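Long-range contact in anopheles gambiae adenosine kinase (PDB 3LOO), which catalyses the transfer of a phosphate from ATP to the 5'-hydroxyl of adenosine, giving AMP, as a member of the pfkB family of carbohydrate kinases: residues L33-L44 against G137-G145. Residues are numbered along the deposited sequence; the frame is centred on the assembly and turned at random.
With B4P (bis(adenosine)-5'-tetraphosphate), chain D.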
ATOM      1  N   LEU A  33     -10.315  -2.360   2.568  1.00 22.83           N
ATOM      2  CA  LEU A  33     -10.591  -2.976   3.824  1.00 23.12           C
ATOM      3  C   LEU A  33     -11.008  -1.884   4.805  1.00 22.76           C
ATOM      4  O   LEU A  33     -10.477  -0.764   4.748  1.00 22.19           O
ATOM      5  CB  LEU A  33      -9.292  -3.623   4.343  1.00 23.53           C
ATOM      6  CG  LEU A  33      -8.836  -5.081   4.173  1.00 25.29           C
ATOM      7  CD1 LEU A  33      -9.383  -5.833   3.006  1.00 26.58           C
ATOM      8  CD2 LEU A  33      -7.313  -5.247   4.375  1.00 21.77           C
ATOM      9  N   LEU A  34     -11.932  -2.225   5.705  1.00 21.60           N
ATOM     10  CA  LEU A  34     -12.294  -1.343   6.803  1.00 22.59           C
ATOM     11  C   LEU A  34     -11.428  -1.757   7.984  1.00 23.10           C
ATOM     12  O   LEU A  34     -11.463  -2.927   8.401  1.00 21.88           O
ATOM     13  CB  LEU A  34     -13.785  -1.500   7.153  1.00 22.54           C
ATOM     14  CG  LEU A  34     -14.343  -0.596   8.296  1.00 24.12           C
ATOM     15  CD1 LEU A  34     -14.205   0.937   8.008  1.00 22.59           C
ATOM     16  CD2 LEU A  34     -15.818  -0.931   8.628  1.00 22.15           C
ATOM     17  N   ASP A  35     -10.671  -0.805   8.537  1.00 23.77           N
ATOM     18  CA  ASP A  35      -9.864  -1.085   9.702  1.00 25.13           C
ATOM     19  C   ASP A  35     -10.746  -1.046  10.945  1.00 26.64           C
ATOM     20  O   ASP A  35     -11.595  -0.139  11.101  1.00 25.16           O
ATOM     21  CB  ASP A  35      -8.704  -0.081   9.841  1.00 25.33           C
ATOM     22  CG  ASP A  35      -7.605  -0.258   8.762  1.00 27.08           C
ATOM     23  OD1 ASP A  35      -7.602  -1.277   8.018  1.00 25.81           O
ATOM     24  OD2 ASP A  35      -6.715   0.631   8.694  1.00 28.42           O
ATOM     25  N   ILE A  36     -10.511  -2.023  11.829  1.00 27.17           N
ATOM     26  CA  ILE A  36     -11.147  -2.070  13.134  1.00 28.33           C
ATOM     27  C   ILE A  36     -10.034  -1.955  14.172  1.00 28.06           C
ATOM     28  O   ILE A  36      -9.263  -2.881  14.410  1.00 26.98           O
ATOM     29  CB  ILE A  36     -11.990  -3.362  13.300  1.00 28.85           C
ATOM     30  CG1 ILE A  36     -12.998  -3.481  12.176  1.00 28.29           C
ATOM     31  CG2 ILE A  36     -12.701  -3.398  14.644  1.00 28.68           C
ATOM     32  CD1 ILE A  36     -13.694  -4.809  12.136  1.00 30.25           C
ATOM     33  N   SER A  37      -9.969  -0.793  14.792  1.00 28.40           N
ATOM     34  CA  SER A  37      -8.798  -0.391  15.526  1.00 30.86           C
ATOM     35  C   SER A  37      -9.081  -0.277  17.008  1.00 31.98           C
ATOM     36  O   SER A  37     -10.031   0.368  17.377  1.00 32.20           O
ATOM     37  CB  SER A  37      -8.349   0.970  15.006  1.00 31.06           C
ATOM     38  OG  SER A  37      -7.075   1.276  15.550  1.00 34.62           O
ATOM     39  N   ALA A  38      -8.239  -0.857  17.854  1.00 33.71           N
ATOM     40  CA  ALA A  38      -8.437  -0.753  19.310  1.00 34.82           C
ATOM     41  C   ALA A  38      -7.161  -0.881  20.119  1.00 35.88           C
ATOM     42  O   ALA A  38      -6.155  -1.461  19.675  1.00 36.49           O
ATOM     43  CB  ALA A  38      -9.497  -1.781  19.815  1.00 35.02           C
ATOM     44  N   VAL A  39      -7.214  -0.329  21.326  1.00 37.52           N
ATOM     45  CA  VAL A  39      -6.181  -0.563  22.312  1.00 38.95           C
ATOM     46  C   VAL A  39      -6.489  -1.872  23.020  1.00 39.80           C
ATOM     47  O   VAL A  39      -7.604  -2.108  23.472  1.00 40.26           O
ATOM     48  CB  VAL A  39      -6.051   0.633  23.287  1.00 39.54           C
ATOM     49  CG1 VAL A  39      -5.146   0.272  24.493  1.00 38.63           C
ATOM     50  CG2 VAL A  39      -5.507   1.827  22.515  1.00 38.70           C
ATOM     51  N   VAL A  40      -5.507  -2.759  23.076  1.00 40.58           N
ATOM     52  CA  VAL A  40      -5.714  -4.029  23.748  1.00 41.45           C
ATOM     53  C   VAL A  40      -4.459  -4.389  24.508  1.00 42.29           C
ATOM     54  O   VAL A  40      -3.425  -3.727  24.342  1.00 41.82           O
ATOM     55  CB  VAL A  40      -6.067  -5.173  22.736  1.00 41.91           C
ATOM     56  CG1 VAL A  40      -7.158  -4.736  21.767  1.00 40.70           C
ATOM     57  CG2 VAL A  40      -4.831  -5.667  21.993  1.00 39.96           C
ATOM     58  N   GLU A  41      -4.540  -5.453  25.312  1.00 43.83           N
ATOM     59  CA  GLU A  41      -3.362  -5.982  26.023  1.00 45.23           C
ATOM     60  C   GLU A  41      -2.971  -7.367  25.515  1.00 45.10           C
ATOM     61  O   GLU A  41      -3.731  -7.986  24.760  1.00 45.03           O
ATOM     62  CB  GLU A  41      -3.601  -5.963  27.543  1.00 45.93           C
ATOM     63  CG  GLU A  41      -3.404  -4.562  28.141  1.00 49.99           C
ATOM     64  CD  GLU A  41      -3.788  -4.456  29.621  1.00 54.69           C
ATOM     65  OE1 GLU A  41      -3.106  -5.059  30.480  1.00 56.07           O
ATOM     66  OE2 GLU A  41      -4.763  -3.735  29.925  1.00 56.27           O
ATOM     67  N   LYS A  42      -1.803  -7.855  25.951  1.00 45.20           N
ATOM     68  CA  LYS A  42      -1.193  -9.097  25.437  1.00 45.27           C
ATOM     69  C   LYS A  42      -2.068 -10.328  25.492  1.00 44.75           C
ATOM     70  O   LYS A  42      -1.942 -11.202  24.633  1.00 44.90           O
ATOM     71  CB  LYS A  42       0.120  -9.421  26.152  1.00 45.86           C
ATOM     72  CG  LYS A  42       1.330  -8.770  25.536  1.00 48.46           C
ATOM     73  CD  LYS A  42       1.850  -7.587  26.354  1.00 51.74           C
ATOM     74  CE  LYS A  42       2.794  -6.714  25.511  1.00 53.92           C
ATOM     75  NZ  LYS A  42       3.307  -7.444  24.298  1.00 53.89           N
ATOM     76  N   ASP A  43      -2.952 -10.408  26.496  1.00 43.97           N
ATOM     77  CA  ASP A  43      -3.842 -11.561  26.605  1.00 43.03           C
ATOM     78  C   ASP A  43      -4.746 -11.669  25.399  1.00 41.11           C
ATOM     79  O   ASP A  43      -5.093 -12.776  24.979  1.00 40.31           O
ATOM     80  CB  ASP A  43      -4.668 -11.541  27.907  1.00 44.26           C
ATOM     81  CG  ASP A  43      -5.367 -10.208  28.131  1.00 46.74           C
ATOM     82  OD1 ASP A  43      -6.473 -10.217  28.722  1.00 50.66           O
ATOM     83  OD2 ASP A  43      -4.810  -9.160  27.718  1.00 48.54           O
ATOM     84  N   LEU A  44      -5.134 -10.532  24.824  1.00 39.89           N
ATOM     85  CA  LEU A  44      -5.902 -10.601  23.572  1.00 38.59           C
ATOM     86  C   LEU A  44      -5.053 -11.191  22.434  1.00 37.31           C
ATOM     87  O   LEU A  44      -5.488 -12.092  21.749  1.00 36.60           O
ATOM     88  CB  LEU A  44      -6.542  -9.260  23.194  1.00 38.66           C
ATOM     89  CG  LEU A  44      -7.436  -9.346  21.955  1.00 39.06           C
ATOM     90  CD1 LEU A  44      -8.684 -10.153  22.241  1.00 38.42           C
ATOM     91  CD2 LEU A  44      -7.810  -7.968  21.530  1.00 41.81           C
ATOM     92  N   GLY A 137     -14.020  -6.789   3.354  1.00 24.17           N
ATOM     93  CA  GLY A 137     -12.899  -7.226   4.162  1.00 22.56           C
ATOM     94  C   GLY A 137     -12.598  -6.189   5.226  1.00 22.81           C
ATOM     95  O   GLY A 137     -12.980  -5.014   5.103  1.00 21.74           O
ATOM     96  N   THR A 138     -11.913  -6.630   6.277  1.00 23.61           N
ATOM     97  CA  THR A 138     -11.597  -5.783   7.393  1.00 24.56           C
ATOM     98  C   THR A 138     -10.169  -6.104   7.800  1.00 25.35           C
ATOM     99  O   THR A 138      -9.621  -7.164   7.422  1.00 24.96           O
ATOM    100  CB  THR A 138     -12.533  -6.049   8.620  1.00 24.95           C
ATOM    101  OG1 THR A 138     -12.416  -7.422   9.048  1.00 26.43           O
ATOM    102  CG2 THR A 138     -13.986  -5.746   8.293  1.00 22.99           C
ATOM    103  N   CYS A 139      -9.577  -5.220   8.587  1.00 23.13           N
ATOM    104  CA  CYS A 139      -8.261  -5.485   9.120  1.00 24.53           C
ATOM    105  C   CYS A 139      -8.274  -5.081  10.587  1.00 24.44           C
ATOM    106  O   CYS A 139      -8.553  -3.931  10.899  1.00 24.65           O
ATOM    107  CB  CYS A 139      -7.167  -4.698   8.349  1.00 23.43           C
ATOM    108  SG  CYS A 139      -5.486  -4.989   9.004  1.00 25.08           S
ATOM    109  N   ALA A 140      -8.025  -6.048  11.473  1.00 24.99           N
ATOM    110  CA  ALA A 140      -7.830  -5.775  12.887  1.00 25.03           C
ATOM    111  C   ALA A 140      -6.539  -5.009  13.032  1.00 26.67           C
ATOM    112  O   ALA A 140      -5.504  -5.433  12.494  1.00 25.70           O
ATOM    113  CB  ALA A 140      -7.760  -7.111  13.685  1.00 24.46           C
ATOM    114  N   VAL A 141      -6.584  -3.884  13.746  1.00 27.69           N
ATOM    115  CA  VAL A 141      -5.386  -3.113  14.052  1.00 29.26           C
ATOM    116  C   VAL A 141      -5.313  -3.020  15.576  1.00 32.03           C
ATOM    117  O   VAL A 141      -6.052  -2.244  16.195  1.00 32.72           O
ATOM    118  CB  VAL A 141      -5.462  -1.682  13.481  1.00 29.04           C
ATOM    119  CG1 VAL A 141      -4.234  -0.875  13.903  1.00 30.66           C
ATOM    120  CG2 VAL A 141      -5.616  -1.670  11.943  1.00 26.15           C
ATOM    121  N   LEU A 142      -4.460  -3.838  16.186  1.00 33.89           N
ATOM    122  CA  LEU A 142      -4.402  -3.955  17.638  1.00 35.89           C
ATOM    123  C   LEU A 142      -3.223  -3.179  18.165  1.00 36.95           C
ATOM    124  O   LEU A 142      -2.082  -3.444  17.786  1.00 36.94           O
ATOM    125  CB  LEU A 142      -4.279  -5.428  18.046  1.00 35.64           C
ATOM    126  CG  LEU A 142      -5.309  -6.360  17.432  1.00 37.80           C
ATOM    127  CD1 LEU A 142      -5.210  -7.738  18.039  1.00 39.09           C
ATOM    128  CD2 LEU A 142      -6.697  -5.777  17.653  1.00 39.71           C
ATOM    129  N   VAL A 143      -3.505  -2.218  19.036  1.00 39.11           N
ATOM    130  CA  VAL A 143      -2.464  -1.386  19.637  1.00 40.84           C
ATOM    131  C   VAL A 143      -2.139  -1.877  21.057  1.00 42.63           C
ATOM    132  O   VAL A 143      -3.024  -1.954  21.924  1.00 42.85           O
ATOM    133  CB  VAL A 143      -2.896   0.092  19.662  1.00 41.14           C
ATOM    134  CG1 VAL A 143      -1.916   0.926  20.474  1.00 40.53           C
ATOM    135  CG2 VAL A 143      -3.036   0.614  18.251  1.00 40.29           C
ATOM    136  N   THR A 144      -0.878  -2.245  21.269  1.00 44.46           N
ATOM    137  CA  THR A 144      -0.387  -2.681  22.578  1.00 46.55           C
ATOM    138  C   THR A 144       0.908  -1.933  22.851  1.00 47.58           C
ATOM    139  O   THR A 144       1.916  -2.155  22.161  1.00 46.69           O
ATOM    140  CB  THR A 144      -0.116  -4.180  22.634  1.00 46.38           C
ATOM    141  OG1 THR A 144      -1.340  -4.898  22.420  1.00 48.40           O
ATOM    142  CG2 THR A 144       0.414  -4.551  23.997  1.00 48.27           C
ATOM    143  N   GLY A 145       0.858  -1.048  23.849  1.00 48.49           N
ATOM    144  CA  GLY A 145       1.955  -0.126  24.139  1.00 50.06           C
ATOM    145  C   GLY A 145       2.213   0.709  22.902  1.00 50.97           C
ATOM    146  O   GLY A 145       1.294   1.339  22.389  1.00 51.26           O
TER
HETATM  147  PA  B4P D 349       0.648   0.204   9.141  1.00 40.64           P
HETATM  148  O1A B4P D 349       0.027   1.209  10.098  1.00 40.95           O
HETATM  149  O2A B4P D 349       1.051  -1.155   9.710  1.00 41.59           O
HETATM  150  O3A B4P D 349       2.039   0.857   8.675  1.00 37.15           O
HETATM  151  PB  B4P D 349       2.358   1.128   7.137  1.00 39.28           P
HETATM  152  O1B B4P D 349       1.481   2.248   6.573  1.00 34.70           O
HETATM  153  O2B B4P D 349       2.545  -0.154   6.342  1.00 32.11           O
HETATM  154  O3B B4P D 349       3.779   1.784   7.700  1.00 32.94           O
HETATM  155  PG  B4P D 349       5.283   1.315   7.369  1.00 26.54           P
HETATM  156  O1G B4P D 349       5.821   0.374   8.393  1.00 28.03           O
HETATM  157  O2G B4P D 349       5.269   0.782   5.950  1.00 27.21           O
HETATM  158  O3G B4P D 349       6.129   2.675   7.381  1.00 30.34           O
HETATM  159  PD  B4P D 349       7.236   3.224   8.417  1.00 28.90           P
HETATM  160  O1D B4P D 349       6.810   2.851   9.788  1.00 32.04           O
HETATM  161  O2D B4P D 349       8.637   2.938   7.952  1.00 31.89           O
HETATM  162  O5E B4P D 349      -0.279   0.032   7.817  1.00 37.36           O
HETATM  163  C5E B4P D 349      -1.647  -0.041   8.153  1.00 31.39           C
HETATM  164  C4E B4P D 349      -2.552  -0.387   7.005  1.00 26.26           C
HETATM  165  O4E B4P D 349      -2.233  -1.640   6.399  1.00 25.53           O
HETATM  166  C3E B4P D 349      -3.938  -0.577   7.556  1.00 25.22           C
HETATM  167  O3E B4P D 349      -4.655   0.615   7.176  1.00 25.51           O
HETATM  168  C2E B4P D 349      -4.492  -1.794   6.822  1.00 23.88           C
HETATM  169  O2E B4P D 349      -5.773  -1.603   6.210  1.00 23.45           O
HETATM  170  C1E B4P D 349      -3.398  -2.129   5.790  1.00 23.53           C
HETATM  171  N9A B4P D 349      -3.309  -3.590   5.615  1.00 22.72           N
HETATM  172  C8A B4P D 349      -2.918  -4.531   6.523  1.00 21.15           C
HETATM  173  N7A B4P D 349      -3.003  -5.755   5.925  1.00 22.96           N
HETATM  174  C5A B4P D 349      -3.480  -5.598   4.655  1.00 21.56           C
HETATM  175  C6A B4P D 349      -3.763  -6.460   3.582  1.00 23.67           C
HETATM  176  N6A B4P D 349      -3.632  -7.820   3.662  1.00 21.85           N
HETATM  177  N1A B4P D 349      -4.243  -5.933   2.427  1.00 21.15           N
HETATM  178  C2A B4P D 349      -4.399  -4.594   2.277  1.00 23.11           C
HETATM  179  N3A B4P D 349      -4.121  -3.749   3.283  1.00 21.23           N
HETATM  180  C4A B4P D 349      -3.655  -4.224   4.467  1.00 23.00           C
HETATM  181  O5F B4P D 349       6.936   4.791   8.258  1.00 30.85           O
HETATM  182  C5F B4P D 349       6.782   5.404   6.984  1.00 29.30           C
HETATM  183  C4F B4P D 349       7.005   6.901   7.195  1.00 28.95           C
HETATM  184  O4F B4P D 349       6.240   7.408   8.303  1.00 32.22           O
HETATM  185  C3F B4P D 349       8.437   7.185   7.612  1.00 28.76           C
HETATM  186  O3F B4P D 349       9.278   7.183   6.465  1.00 26.21           O
HETATM  187  C2F B4P D 349       8.314   8.541   8.280  1.00 29.96           C
HETATM  188  O2F B4P D 349       8.312   9.592   7.292  1.00 28.42           O
HETATM  189  C1F B4P D 349       6.953   8.442   8.994  1.00 30.45           C
HETATM  190  N9B B4P D 349       7.217   7.983  10.395  1.00 33.12           N
HETATM  191  C8B B4P D 349       7.055   6.729  10.862  1.00 32.26           C
HETATM  192  N7B B4P D 349       7.397   6.649  12.170  1.00 35.36           N
HETATM  193  C5B B4P D 349       7.794   7.872  12.580  1.00 33.68           C
HETATM  194  C6B B4P D 349       8.265   8.417  13.772  1.00 36.13           C
HETATM  195  N6B B4P D 349       8.382   7.617  14.862  1.00 37.08           N
HETATM  196  N1B B4P D 349       8.580   9.748  13.833  1.00 35.76           N
HETATM  197  C2B B4P D 349       8.461  10.550  12.746  1.00 34.97           C
HETATM  198  N3B B4P D 349       8.018  10.070  11.550  1.00 34.91           N
HETATM  199  C4B B4P D 349       7.680   8.751  11.406  1.00 33.65           C
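Asp-35 and Cys-139 lie side by side on neighbouring parallel strands and turn their side chains onto the sheet face that receives one adenosine of bis(adenosine)-5'-tetraphosphate. On Asp-35, CB lies near Cys-139 O and Val-141 CG2, and with chi1 at -70° CG swings anti to the carbonyl carbon, out toward the ribose, 4.0 Å from Val-141 CG2. There the carboxylate forks: OD1 accepts a hydrogen bond from ribose O2E at 2.6 Å and also touches Cys-139 CB at 3.5 Å, while OD2 takes ribose O3E at 2.6 Å and a second bond from Asn-313. A short two-oxygen acid suits this place because it can read both hydroxyls of the sugar. Cys-139 SG, small and polarisable, lies against adenine C8A at 3.6 Å, and Leu-33 CD2 places an apolar methyl against C2A of the same base.

Beneath them the backbones form a regular parallel ladder from Leu-34 to Val-40; Ile-36 N bonds Cys-139 O and Val-141 N bonds Ile-36 O, both at 2.9 Å. On the opposite face, the long apolar arm of Ile-36 lets CD1 reach CB and CG2 of beta-branched Thr-138. Strand 137-144 is central in the small five-stranded lid sheet characteristic of ribokinase-like enzymes, between 33-39 and 147-153; edge strand 76-80 follows 33-39, and helices 64-73 and 110-122 pack on the Leu-34 and Thr-138 face.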